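Local coordinates for penicillin-binding protein 2B (Streptococcus pneumoniae, PDB 2WAE) that probably acts as a penicillin-binding transpeptidase that cross-links neighbouring peptidoglycan strands during peripheral cell-wall synthesis by the elongasome, at residues S58-I63 against V275-R280; V79-R84 against T189-T194; S236-K241 against D261-S266; P281-H286 against V296-E301. All blocks are in the same frame, centred on the assembly; numbering follows the deposited sequence. Where two conformers were deposited one is given.

Contact 1 of 4, residues S58-I63 against V275-R280; sequences SARGEI and VLQGKR. Unlike the reference sequence in segment 275-280: V275 (reference Thr).
The side chain of R60 lies over L276, the last helical residue of its segment, as 58-63 and 275-280 run past each other in nearly opposite directions. R60 sets out with CG turned away from its backbone N (chi1 -166°), and the chain then runs extended to NE. CB passes the carbonyl of L276, and R60 CG follows at 3.5 Å from L276 O. Farther out, R60 NE comes 3.7 Å from L276 CB, which sits 3.4 Å above one face of the R60 guanidinium, toward its rim. At the tip, R60 NH2 touches L276 CD1 at 3.6 Å. The charge of R60 is matched beyond these segments: NE pairs with E269 and NH2 with E273, both in salt bridges.

Hydrogen bonds to backbone oxygens fasten the two segments. G61 N gives a straight hydrogen bond to L276 O (2.8 Å, 168°), capturing an oxygen where the helix has ended. The hydroxyl of S58 donates to K279 O, with OG 2.6 Å from it and nearly in line with the carbonyl. Between S58 and G278 two waters intervene: one joins S58 N to G278 O, the other S58 O to G278 N. G278 suits this spot because its bare CA can approach A59 O to 3.3 Å. A leucine flank thus serves as an apolar bed for a flat cation while acidic residues hold its N-H groups; much of the remainder is backbone polarity, met directly, by the S58 hydroxyl or through water.

Contact 2 of 4, residues V79-R84 against T189-T194; sequences VVSFTR and TGTIAT
F82 and G190 form a hydrogen-bonded antiparallel pair, and the pairs S81-T191 and T83-T189 on either side of it are non-hydrogen-bonded. F82 N donates to G190 O at 2.7 Å. The return bond runs from G190 N to F82 O (2.9 Å). I192 N extends the ladder by donating to V80 O at 2.9 Å. Weaker CA-H...O contacts fill in between, for instance from T189 CA to F82 O at 3.5 Å.

Hydroxyl chemistry occupies the face that carries S81, T83, T189 and T191. T83 OG1 and T189 OG1 share a hydrogen bond of 2.8 Å; both threonines turn the oxygen to the side of their own backbone N (chi1 -63° in T83, -65° in T189), while their branched CB atoms suit an extended strand. S81 OG looks to S218 on the next strand, and T191 OG1 is hydrogen-bonded to E240 OE2.

Apolar packing belongs to the side of F82. The delta methyl of I192 rests on the root of the phenylalanine, I192 CD1 lying 3.6 Å from F82 CB, while the ring itself leads away from 189-194. V80 adds a looser touch, its CB 4.2 Å from I192 CB.

Strand 72-83 is the middle strand of a three-stranded antiparallel sheet, with 189-191 along one edge and 215-225 along the other. Helices 90-100 and 171-182 pack against the apolar side, where L93 and L181 meet F82 and L100 reaches both V80 and I192.

Contact 3 of 4, residues S236-K241 against D261-S266; sequences SVSSEK and DRVGTS
V237 and G264 bring two loop backbones together in an isolated beta bridge, their CA atoms 4.2 Å apart and the chains running in nearly opposite directions (163°). This single bridge ties the loop after helix 231-234 to the loop that leads into helix 267-271. T265 N donates to S236 O at 2.8 Å, and S266 N adds a weak second bond to the same oxygen.

S238 grips V263 twice. Its N gives a hydrogen bond to V263 O (3.0 Å), while its OG accepts one from V263 N (3.3 Å); the same hydroxyl also bonds to G243 O, so a small two-way polar group fits here. S236 and T265 are linked through their hydroxyls, S236 OG donating to T265 OG1 at 2.9 Å. V237, by contrast, lays CG1 against the backbone of V263.

R262 bends at chi3 (-79°), its CD passing 3.7 Å from E240 CB. The E240 carboxylate then stacks on the guanidinium, the planes only 20° apart. The salt bridge from E240 OE1 to R262 NH1 is long, 3.9 Å, because the oxygen hovers over the centre of the guanidinium face, where no N-H points at it.

Contact 4 of 4, residues P281-H286 against V296-E301; sequences PVKEIH and VENIEE. Unlike the reference sequence in segment 281-286: P281 (reference Ser). Unlike the reference sequence in segment 296-301: E297 (reference Asp), N298 (reference Thr). With ZN (zinc ion), chain B.
The carboxylates of E284 and E297 stand side by side on one face of the hairpin, their planes 29° apart, and each turns one oxygen to a zinc ion. The metal lies 2.2 Å from E284 OE1 and 2.2 Å from E297 OE2. E284 OE1 and E297 OE2 are themselves 3.0 Å apart, a closeness that the shared cation would relieve. H286 has the zinc at its ring edge, in plane, and its ring stands 83° from the E297 carboxylate; because it has a second conformer and NE2 sits 2.8 Å from the metal, this bond is less certain. H286 ND1 is held by S50 O. E297 places CG between its own N and carbonyl carbon (chi1 83°), alongside E284 CB at 3.8 Å.

Beneath these groups E284 N donates to E297 O at 2.6 Å. Farther along, V282 O accepts from I299 N (2.8 Å) and from E300 N (3.2 Å), both on the same face of its plane. I299 also lays CD1 on V282 CG1. On the other face, K283 and N298 lie side by side. I299 and E300 both face V282, a classic beta bulge, here in an antiparallel hairpin whose paired strands present a cross-strand zinc site at the surface.

How the contacts relate
Contacts 1, 2 and 3 are partly buried, whereas contact 4 lies at the surface, and all four belong to the dimerisation region of the protein. Contacts 2 and 4 are antiparallel strand pairings, each joining the middle strand of a three-stranded sheet to an edge strand, contact 4 with a bulge; contacts 1 and 3 join irregular chain and use serine hydroxyls and arginine packing, with waters bridging in contact 1. Contact 4 stands apart in gathering acidic groups round a metal. The chain runs directly from 275-280 into strand 282-287, and K279 NZ probably bonds to E301 O, coupling contacts 1 and 4. R60 packs on the backbone of 261-266, linking contacts 1 and 3. E240 joins contact 3 to contact 2.

Contact 1 of 4, residues S58-I63 against V275-R280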
loop_
_atom_site.group_PDB
_atom_site.type_symbol
_atom_site.label_atom_id
_atom_site.label_comp_id
_atom_site.label_asym_id
_atom_site.label_seq_id
_atom_site.Cartn_x
_atom_site.Cartn_y
_atom_site.Cartn_z
ATOM N N SER A 58 -20.070 -2.818 15.201
ATOM C CA SER A 58 -20.176 -4.258 14.974
ATOM C C SER A 58 -18.856 -4.907 14.539
ATOM O O SER A 58 -17.793 -4.269 14.534
ATOM C CB SER A 58 -21.221 -4.539 13.902
ATOM O OG SER A 58 -22.518 -4.268 14.388
ATOM N N ALA A 59 -18.932 -6.182 14.160
ATOM C CA ALA A 59 -17.749 -6.938 13.741
ATOM C C ALA A 59 -17.229 -6.498 12.376
ATOM O O ALA A 59 -18.010 -6.219 11.459
ATOM C CB ALA A 59 -18.020 -8.435 13.744
ATOM N N ARG A 60 -15.903 -6.437 12.269
ATOM C CA ARG A 60 -15.230 -6.030 11.042
ATOM C C ARG A 60 -15.226 -7.179 10.043
ATOM O O ARG A 60 -15.005 -8.320 10.422
ATOM C CB ARG A 60 -13.800 -5.574 11.344
ATOM C CG ARG A 60 -13.160 -4.831 10.182
ATOM C CD ARG A 60 -11.833 -4.193 10.545
ATOM N NE ARG A 60 -11.325 -3.419 9.413
ATOM C CZ ARG A 60 -11.572 -2.131 9.206
ATOM N NH1 ARG A 60 -12.318 -1.437 10.056
ATOM N NH2 ARG A 60 -11.065 -1.536 8.138
ATOM N N GLY A 61 -15.491 -6.883 8.773
ATOM C CA GLY A 61 -15.344 -7.867 7.696
ATOM C C GLY A 61 -13.943 -8.459 7.612
ATOM O O GLY A 61 -12.970 -7.874 8.105
ATOM N N GLU A 62 -13.837 -9.636 7.001
ATOM C CA GLU A 62 -12.550 -10.303 6.912
ATOM C C GLU A 62 -11.894 -10.294 5.522
ATOM O O GLU A 62 -12.542 -9.979 4.517
ATOM C CB GLU A 62 -12.617 -11.693 7.549
ATOM C CG GLU A 62 -12.541 -11.630 9.069
ATOM C CD GLU A 62 -13.224 -12.795 9.752
ATOM O OE1 GLU A 62 -13.174 -12.866 10.999
ATOM O OE2 GLU A 62 -13.816 -13.636 9.045
ATOM N N ILE A 63 -10.602 -10.620 5.485
ATOM C CA ILE A 63 -9.813 -10.593 4.252
ATOM C C ILE A 63 -9.338 -11.991 3.819
ATOM O O ILE A 63 -8.722 -12.717 4.599
ATOM C CB ILE A 63 -8.635 -9.614 4.395
ATOM C CG1 ILE A 63 -9.153 -8.272 4.926
ATOM C CG2 ILE A 63 -7.928 -9.410 3.053
ATOM C CD1 ILE A 63 -8.075 -7.219 5.128
ATOM N N VAL A 275 -15.835 -0.723 3.315
ATOM C CA VAL A 275 -16.401 -2.043 3.042
ATOM C C VAL A 275 -16.278 -2.952 4.262
ATOM O O VAL A 275 -17.143 -3.776 4.537
ATOM C CB VAL A 275 -15.673 -2.706 1.852
ATOM C CG1 VAL A 275 -15.987 -4.185 1.766
ATOM C CG2 VAL A 275 -16.035 -2.008 0.554
ATOM N N LEU A 276 -15.199 -2.793 5.011
ATOM C CA LEU A 276 -14.910 -3.715 6.093
ATOM C C LEU A 276 -15.644 -3.334 7.377
ATOM O O LEU A 276 -16.001 -4.201 8.168
ATOM C CB LEU A 276 -13.399 -3.800 6.336
ATOM C CG LEU A 276 -12.477 -4.427 5.278
ATOM C CD1 LEU A 276 -11.023 -4.110 5.593
ATOM C CD2 LEU A 276 -12.677 -5.937 5.179
ATOM N N GLN A 277 -15.859 -2.040 7.588
ATOM C CA GLN A 277 -16.545 -1.558 8.779
ATOM C C GLN A 277 -17.928 -2.196 8.933
ATOM O O GLN A 277 -18.728 -2.200 7.991
ATOM C CB GLN A 277 -16.664 -0.031 8.755
ATOM C CG GLN A 277 -17.142 0.551 10.075
ATOM C CD GLN A 277 -16.161 0.309 11.215
ATOM O OE1 GLN A 277 -14.967 0.604 11.095
ATOM N NE2 GLN A 277 -16.663 -0.215 12.334
ATOM N N GLY A 278 -18.187 -2.742 10.122
ATOM C CA GLY A 278 -19.457 -3.400 10.420
ATOM C C GLY A 278 -20.597 -2.401 10.441
ATOM O O GLY A 278 -20.418 -1.281 10.919
ATOM N N LYS A 279 -21.746 -2.789 9.894
ATOM C CA LYS A 279 -22.960 -1.991 10.016
ATOM C C LYS A 279 -23.342 -1.886 11.498
ATOM O O LYS A 279 -23.196 -2.851 12.255
ATOM C CB LYS A 279 -24.086 -2.627 9.200
ATOM C CG LYS A 279 -25.348 -1.799 9.114
ATOM C CD LYS A 279 -26.427 -2.546 8.328
ATOM C CE LYS A 279 -27.815 -1.952 8.569
ATOM N NZ LYS A 279 -28.205 -2.008 10.012
ATOM N N ARG A 280 -23.815 -0.721 11.924
ATOM C CA ARG A 280 -24.121 -0.520 13.346
ATOM C C ARG A 280 -25.585 -0.716 13.706
ATOM O O ARG A 280 -26.450 -0.376 12.905
ATOM C CB ARG A 280 -23.699 0.881 13.762
ATOM C CG ARG A 280 -22.392 1.247 13.143
ATOM C CD ARG A 280 -21.805 2.448 13.814
ATOM N NE ARG A 280 -20.378 2.505 13.542
ATOM C CZ ARG A 280 -19.578 3.464 13.987
ATOM N NH1 ARG A 280 -20.080 4.448 14.725
ATOM N NH2 ARG A 280 -18.283 3.435 13.688
HETATM O O HOH W 1 -19.057 -0.638 13.319
HETATM O O HOH W 2 -16.565 -3.030 12.114
#

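Contact 2 of 4, residues V79-R84 against T189-T194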
loop_
_atom_site.group_PDB
_atom_site.type_symbol
_atom_site.label_atom_id
_atom_site.label_comp_id
_atom_site.label_asym_id
_atom_site.label_seq_id
_atom_site.Cartn_x
_atom_site.Cartn_y
_atom_site.Cartn_z
ATOM N N VAL A 79 -16.291 -7.876 27.207
ATOM C CA VAL A 79 -15.786 -6.650 27.804
ATOM C C VAL A 79 -16.801 -5.973 28.714
ATOM O O VAL A 79 -18.007 -6.147 28.561
ATOM C CB VAL A 79 -15.410 -5.636 26.715
ATOM C CG1 VAL A 79 -14.715 -4.452 27.351
ATOM C CG2 VAL A 79 -14.495 -6.276 25.686
ATOM N N VAL A 80 -16.314 -5.169 29.652
ATOM C CA VAL A 80 -17.215 -4.331 30.434
ATOM C C VAL A 80 -17.733 -3.200 29.555
ATOM O O VAL A 80 -16.948 -2.533 28.889
ATOM C CB VAL A 80 -16.503 -3.688 31.636
ATOM C CG1 VAL A 80 -17.506 -2.924 32.473
ATOM C CG2 VAL A 80 -15.803 -4.748 32.463
ATOM N N SER A 81 -19.043 -2.983 29.570
ATOM C CA SER A 81 -19.648 -1.855 28.891
ATOM C C SER A 81 -20.274 -0.915 29.905
ATOM O O SER A 81 -20.677 -1.347 30.981
ATOM C CB SER A 81 -20.724 -2.355 27.937
ATOM O OG SER A 81 -20.107 -2.984 26.830
ATOM N N PHE A 82 -20.361 0.366 29.552
ATOM C CA PHE A 82 -21.027 1.366 30.378
ATOM C C PHE A 82 -22.017 2.207 29.575
ATOM O O PHE A 82 -21.673 2.720 28.507
ATOM C CB PHE A 82 -19.995 2.283 31.036
ATOM C CG PHE A 82 -20.605 3.322 31.928
ATOM C CD1 PHE A 82 -21.453 2.954 32.966
ATOM C CD2 PHE A 82 -20.344 4.664 31.721
ATOM C CE1 PHE A 82 -22.023 3.906 33.791
ATOM C CE2 PHE A 82 -20.915 5.625 32.537
ATOM C CZ PHE A 82 -21.753 5.250 33.574
ATOM N N THR A 83 -23.224 2.359 30.109
ATOM C CA THR A 83 -24.273 3.158 29.493
ATOM C C THR A 83 -24.544 4.394 30.353
ATOM O O THR A 83 -24.997 4.283 31.492
ATOM C CB THR A 83 -25.581 2.335 29.365
ATOM O OG1 THR A 83 -25.363 1.211 28.502
ATOM C CG2 THR A 83 -26.730 3.186 28.812
ATOM N N ARG A 84 -24.292 5.574 29.801
ATOM C CA ARG A 84 -24.372 6.799 30.579
ATOM C C ARG A 84 -25.738 7.488 30.543
ATOM O O ARG A 84 -26.414 7.497 29.517
ATOM C CB ARG A 84 -23.270 7.763 30.143
ATOM C CG ARG A 84 -23.132 8.968 31.047
ATOM C CD ARG A 84 -22.053 9.887 30.531
ATOM N NE ARG A 84 -21.805 11.006 31.433
ATOM C CZ ARG A 84 -20.694 11.731 31.395
ATOM N NH1 ARG A 84 -19.760 11.435 30.502
ATOM N NH2 ARG A 84 -20.517 12.732 32.242
ATOM N N THR A 189 -23.801 3.712 24.747
ATOM C CA THR A 189 -23.176 2.571 25.394
ATOM C C THR A 189 -21.753 2.420 24.881
ATOM O O THR A 189 -21.540 2.121 23.710
ATOM C CB THR A 189 -23.948 1.282 25.100
ATOM O OG1 THR A 189 -25.257 1.372 25.682
ATOM C CG2 THR A 189 -23.206 0.071 25.657
ATOM N N GLY A 190 -20.786 2.643 25.762
ATOM C CA GLY A 190 -19.378 2.535 25.407
ATOM C C GLY A 190 -18.669 1.402 26.125
ATOM O O GLY A 190 -19.114 0.926 27.168
ATOM N N THR A 191 -17.553 0.966 25.553
ATOM C CA THR A 191 -16.700 -0.051 26.160
ATOM C C THR A 191 -15.748 0.591 27.160
ATOM O O THR A 191 -15.248 1.692 26.932
ATOM C CB THR A 191 -15.893 -0.810 25.094
ATOM O OG1 THR A 191 -16.797 -1.570 24.288
ATOM C CG2 THR A 191 -14.882 -1.747 25.723
ATOM N N ILE A 192 -15.528 -0.096 28.276
ATOM C CA ILE A 192 -14.623 0.361 29.320
ATOM C C ILE A 192 -13.362 -0.486 29.274
ATOM O O ILE A 192 -13.332 -1.582 29.826
ATOM C CB ILE A 192 -15.287 0.202 30.696
ATOM C CG1 ILE A 192 -16.592 1.005 30.753
ATOM C CG2 ILE A 192 -14.315 0.576 31.811
ATOM C CD1 ILE A 192 -16.474 2.469 30.304
ATOM N N ALA A 193 -12.326 0.012 28.610
ATOM C CA ALA A 193 -11.119 -0.790 28.388
ATOM C C ALA A 193 -10.430 -1.208 29.680
ATOM O O ALA A 193 -10.192 -0.392 30.571
ATOM C CB ALA A 193 -10.134 -0.073 27.461
ATOM N N THR A 194 -10.108 -2.493 29.760
ATOM C CA THR A 194 -9.441 -3.053 30.928
ATOM C C THR A 194 -8.549 -4.200 30.464
ATOM O O THR A 194 -8.450 -4.459 29.263
ATOM C CB THR A 194 -10.467 -3.549 31.969
ATOM O OG1 THR A 194 -9.780 -3.998 33.144
ATOM C CG2 THR A 194 -11.308 -4.680 31.397
#

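Contact 3 of 4, residues S236-K241 against D261-S266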
loop_
_atom_site.group_PDB
_atom_site.type_symbol
_atom_site.label_atom_id
_atom_site.label_comp_id
_atom_site.label_asym_id
_atom_site.label_seq_id
_atom_site.Cartn_x
_atom_site.Cartn_y
_atom_site.Cartn_z
ATOM N N SER A 236 -3.063 -2.516 9.200
ATOM C CA SER A 236 -3.496 -2.550 10.595
ATOM C C SER A 236 -4.876 -1.927 10.847
ATOM O O SER A 236 -5.382 -1.152 10.034
ATOM C CB SER A 236 -2.422 -1.932 11.502
ATOM O OG SER A 236 -2.073 -0.617 11.094
ATOM N N VAL A 237 -5.475 -2.290 11.980
ATOM C CA VAL A 237 -6.695 -1.669 12.504
ATOM C C VAL A 237 -6.392 -1.118 13.905
ATOM O O VAL A 237 -5.653 -1.743 14.663
ATOM C CB VAL A 237 -7.837 -2.704 12.619
ATOM C CG1 VAL A 237 -9.110 -2.052 13.134
ATOM C CG2 VAL A 237 -8.098 -3.365 11.278
ATOM N N SER A 238 -6.947 0.040 14.256
ATOM C CA SER A 238 -6.683 0.659 15.563
ATOM C C SER A 238 -7.313 -0.067 16.760
ATOM O O SER A 238 -8.410 -0.629 16.667
ATOM C CB SER A 238 -7.110 2.129 15.567
ATOM O OG SER A 238 -8.521 2.264 15.513
ATOM N N SER A 239 -6.609 -0.048 17.889
ATOM C CA SER A 239 -7.137 -0.609 19.136
ATOM C C SER A 239 -8.351 0.165 19.649
ATOM O O SER A 239 -8.594 1.308 19.252
ATOM C CB SER A 239 -6.065 -0.624 20.229
ATOM O OG SER A 239 -5.061 -1.586 19.954
ATOM N N GLU A 240 -9.113 -0.465 20.536
ATOM C CA GLU A 240 -10.225 0.210 21.204
ATOM C C GLU A 240 -9.740 1.120 22.342
ATOM O O GLU A 240 -10.469 2.007 22.800
ATOM C CB GLU A 240 -11.207 -0.829 21.747
ATOM C CG GLU A 240 -12.583 -0.287 22.097
ATOM C CD GLU A 240 -13.631 -1.385 22.167
ATOM O OE1 GLU A 240 -13.286 -2.543 22.513
ATOM O OE2 GLU A 240 -14.808 -1.078 21.874
ATOM N N LYS A 241 -8.510 0.875 22.791
ATOM C CA LYS A 241 -7.821 1.711 23.776
ATOM C C LYS A 241 -7.128 2.901 23.100
ATOM O O LYS A 241 -7.274 4.042 23.541
ATOM C CB LYS A 241 -6.790 0.876 24.545
ATOM C CG LYS A 241 -5.807 0.141 23.631
ATOM C CD LYS A 241 -4.707 -0.583 24.398
ATOM C CE LYS A 241 -3.659 -1.152 23.448
ATOM N NZ LYS A 241 -2.561 -1.844 24.176
ATOM N N ASP A 261 -14.002 3.996 18.121
ATOM C CA ASP A 261 -14.158 3.056 17.017
ATOM C C ASP A 261 -12.814 2.504 16.604
ATOM O O ASP A 261 -11.773 3.146 16.790
ATOM C CB ASP A 261 -14.803 3.720 15.805
ATOM C CG ASP A 261 -16.308 3.651 15.852
ATOM O OD1 ASP A 261 -16.852 3.023 16.789
ATOM O OD2 ASP A 261 -16.943 4.228 14.943
ATOM N N ARG A 262 -12.860 1.304 16.041
ATOM C CA ARG A 262 -11.672 0.671 15.505
ATOM C C ARG A 262 -11.750 0.689 13.980
ATOM O O ARG A 262 -12.683 0.136 13.394
ATOM C CB ARG A 262 -11.533 -0.733 16.097
ATOM C CG ARG A 262 -11.387 -0.690 17.619
ATOM C CD ARG A 262 -11.086 -2.049 18.204
ATOM N NE ARG A 262 -12.299 -2.852 18.289
ATOM C CZ ARG A 262 -12.403 -3.982 18.982
ATOM N NH1 ARG A 262 -11.361 -4.457 19.658
ATOM N NH2 ARG A 262 -13.558 -4.639 18.996
ATOM N N VAL A 263 -10.789 1.371 13.358
ATOM C CA VAL A 263 -10.772 1.561 11.910
ATOM C C VAL A 263 -9.410 1.255 11.287
ATOM O O VAL A 263 -8.366 1.381 11.939
ATOM C CB VAL A 263 -11.141 3.005 11.530
ATOM C CG1 VAL A 263 -12.530 3.347 12.040
ATOM C CG2 VAL A 263 -10.104 3.980 12.075
ATOM N N GLY A 264 -9.434 0.866 10.013
ATOM C CA GLY A 264 -8.212 0.563 9.278
ATOM C C GLY A 264 -7.291 1.765 9.266
ATOM O O GLY A 264 -7.690 2.850 8.865
ATOM N N THR A 265 -6.062 1.585 9.731
ATOM C CA THR A 265 -5.106 2.688 9.752
ATOM C C THR A 265 -3.986 2.488 8.736
ATOM O O THR A 265 -3.141 3.359 8.576
ATOM C CB THR A 265 -4.457 2.852 11.141
ATOM O OG1 THR A 265 -3.790 1.633 11.483
ATOM C CG2 THR A 265 -5.502 3.175 12.215
ATOM N N SER A 266 -3.978 1.349 8.051
ATOM C CA SER A 266 -2.844 0.968 7.219
ATOM C C SER A 266 -3.234 0.058 6.055
ATOM O O SER A 266 -4.021 -0.867 6.220
ATOM C CB SER A 266 -1.792 0.270 8.082
ATOM O OG SER A 266 -0.532 0.323 7.449
#

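Contact 4 of 4, residues P281-H286 against V296-E301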
loop_
_atom_site.group_PDB
_atom_site.type_symbol
_atom_site.label_atom_id
_atom_site.label_comp_id
_atom_site.label_asym_id
_atom_site.label_seq_id
_atom_site.Cartn_x
_atom_site.Cartn_y
_atom_site.Cartn_z
ATOM N N PRO A 281 -25.867 -1.260 14.905
ATOM C CA PRO A 281 -27.240 -1.237 15.406
ATOM C C PRO A 281 -27.484 0.162 15.923
ATOM O O PRO A 281 -26.651 0.691 16.644
ATOM C CB PRO A 281 -27.215 -2.238 16.563
ATOM C CG PRO A 281 -25.838 -2.158 17.077
ATOM C CD PRO A 281 -24.964 -1.955 15.842
ATOM N N VAL A 282 -28.588 0.776 15.524
ATOM C CA VAL A 282 -28.866 2.145 15.927
ATOM C C VAL A 282 -30.119 2.192 16.788
ATOM O O VAL A 282 -31.083 1.464 16.538
ATOM C CB VAL A 282 -29.028 3.096 14.720
ATOM C CG1 VAL A 282 -29.301 4.524 15.190
ATOM C CG2 VAL A 282 -27.784 3.060 13.850
ATOM N N LYS A 283 -30.081 3.039 17.814
ATOM C CA LYS A 283 -31.204 3.248 18.720
ATOM C C LYS A 283 -31.477 4.737 18.808
ATOM O O LYS A 283 -30.546 5.538 18.802
ATOM C CB LYS A 283 -30.865 2.735 20.116
ATOM C CG LYS A 283 -30.841 1.229 20.227
ATOM C CD LYS A 283 -30.323 0.805 21.598
ATOM C CE LYS A 283 -30.523 -0.692 21.833
ATOM N NZ LYS A 283 -29.814 -1.545 20.828
ATOM N N GLU A 284 -32.754 5.101 18.877
ATOM C CA GLU A 284 -33.129 6.477 19.180
ATOM C C GLU A 284 -33.623 6.585 20.613
ATOM O O GLU A 284 -34.277 5.680 21.138
ATOM C CB GLU A 284 -34.186 7.013 18.208
ATOM C CG GLU A 284 -33.616 7.861 17.071
ATOM C CD GLU A 284 -34.682 8.397 16.126
ATOM O OE1 GLU A 284 -35.869 8.435 16.524
ATOM O OE2 GLU A 284 -34.334 8.783 14.986
ATOM N N ILE A 285 -33.280 7.697 21.247
ATOM C CA ILE A 285 -33.847 8.041 22.543
ATOM C C ILE A 285 -34.455 9.437 22.395
ATOM O O ILE A 285 -33.845 10.318 21.785
ATOM C CB ILE A 285 -32.763 8.000 23.657
ATOM C CG1 ILE A 285 -32.240 6.575 23.873
ATOM C CG2 ILE A 285 -33.315 8.513 24.969
ATOM C CD1 ILE A 285 -31.136 6.148 22.932
ATOM N N HIS A 286 -35.672 9.633 22.898
ATOM C CA HIS A 286 -36.281 10.960 22.918
ATOM C C HIS A 286 -36.492 11.474 24.333
ATOM O O HIS A 286 -36.732 10.692 25.254
ATOM C CB HIS A 286 -37.575 11.004 22.106
ATOM C CG HIS A 286 -37.345 10.991 20.628
ATOM N ND1 HIS A 286 -36.629 11.975 19.983
ATOM C CD2 HIS A 286 -37.715 10.106 19.673
ATOM C CE1 HIS A 286 -36.575 11.702 18.692
ATOM N NE2 HIS A 286 -37.226 10.574 18.478
ATOM N N VAL A 296 -36.583 3.881 24.879
ATOM C CA VAL A 296 -35.453 3.574 24.003
ATOM C C VAL A 296 -35.881 2.764 22.779
ATOM O O VAL A 296 -35.933 1.534 22.834
ATOM C CB VAL A 296 -34.345 2.818 24.765
ATOM C CG1 VAL A 296 -34.947 1.745 25.660
ATOM C CG2 VAL A 296 -33.342 2.214 23.791
ATOM N N GLU A 297 -36.184 3.460 21.683
ATOM C CA GLU A 297 -36.632 2.810 20.446
ATOM C C GLU A 297 -35.496 2.486 19.468
ATOM O O GLU A 297 -34.470 3.176 19.423
ATOM C CB GLU A 297 -37.720 3.633 19.749
ATOM C CG GLU A 297 -37.194 4.761 18.870
ATOM C CD GLU A 297 -38.257 5.799 18.557
ATOM O OE1 GLU A 297 -39.317 5.787 19.222
ATOM O OE2 GLU A 297 -38.026 6.629 17.650
ATOM N N ASN A 298 -35.692 1.430 18.681
ATOM C CA ASN A 298 -34.650 0.913 17.799
ATOM C C ASN A 298 -34.859 1.290 16.348
ATOM O O ASN A 298 -35.983 1.311 15.855
ATOM C CB ASN A 298 -34.547 -0.607 17.907
ATOM C CG ASN A 298 -33.858 -1.048 19.176
ATOM O OD1 ASN A 298 -34.130 -0.529 20.261
ATOM N ND2 ASN A 298 -32.949 -2.009 19.048
ATOM N N ILE A 299 -33.763 1.583 15.664
ATOM C CA ILE A 299 -33.854 1.976 14.272
ATOM C C ILE A 299 -33.303 0.860 13.401
ATOM O O ILE A 299 -34.014 0.311 12.562
ATOM C CB ILE A 299 -33.103 3.293 14.001
ATOM C CG1 ILE A 299 -33.668 4.414 14.878
ATOM C CG2 ILE A 299 -33.198 3.669 12.531
ATOM C CD1 ILE A 299 -32.942 5.739 14.743
ATOM N N GLU A 300 -32.042 0.510 13.629
ATOM C CA GLU A 300 -31.347 -0.424 12.756
ATOM C C GLU A 300 -30.574 -1.503 13.501
ATOM O O GLU A 300 -29.885 -1.228 14.481
ATOM C CB GLU A 300 -30.413 0.339 11.817
ATOM C CG GLU A 300 -31.136 1.295 10.872
ATOM C CD GLU A 300 -30.194 1.948 9.873
ATOM O OE1 GLU A 300 -28.974 1.970 10.141
ATOM O OE2 GLU A 300 -30.673 2.435 8.822
ATOM N N GLU A 301 -30.690 -2.733 13.011
ATOM C CA GLU A 301 -30.020 -3.891 13.591
ATOM C C GLU A 301 -28.654 -4.108 12.939
ATOM O O GLU A 301 -28.516 -4.044 11.716
ATOM C CB GLU A 301 -30.911 -5.116 13.398
ATOM C CG GLU A 301 -30.373 -6.440 13.921
ATOM C CD GLU A 301 -31.348 -7.586 13.646
ATOM O OE1 GLU A 301 -31.667 -7.835 12.459
ATOM O OE2 GLU A 301 -31.808 -8.235 14.613
HETATM ZN ZN ZN B . -38.029 8.575 16.693
#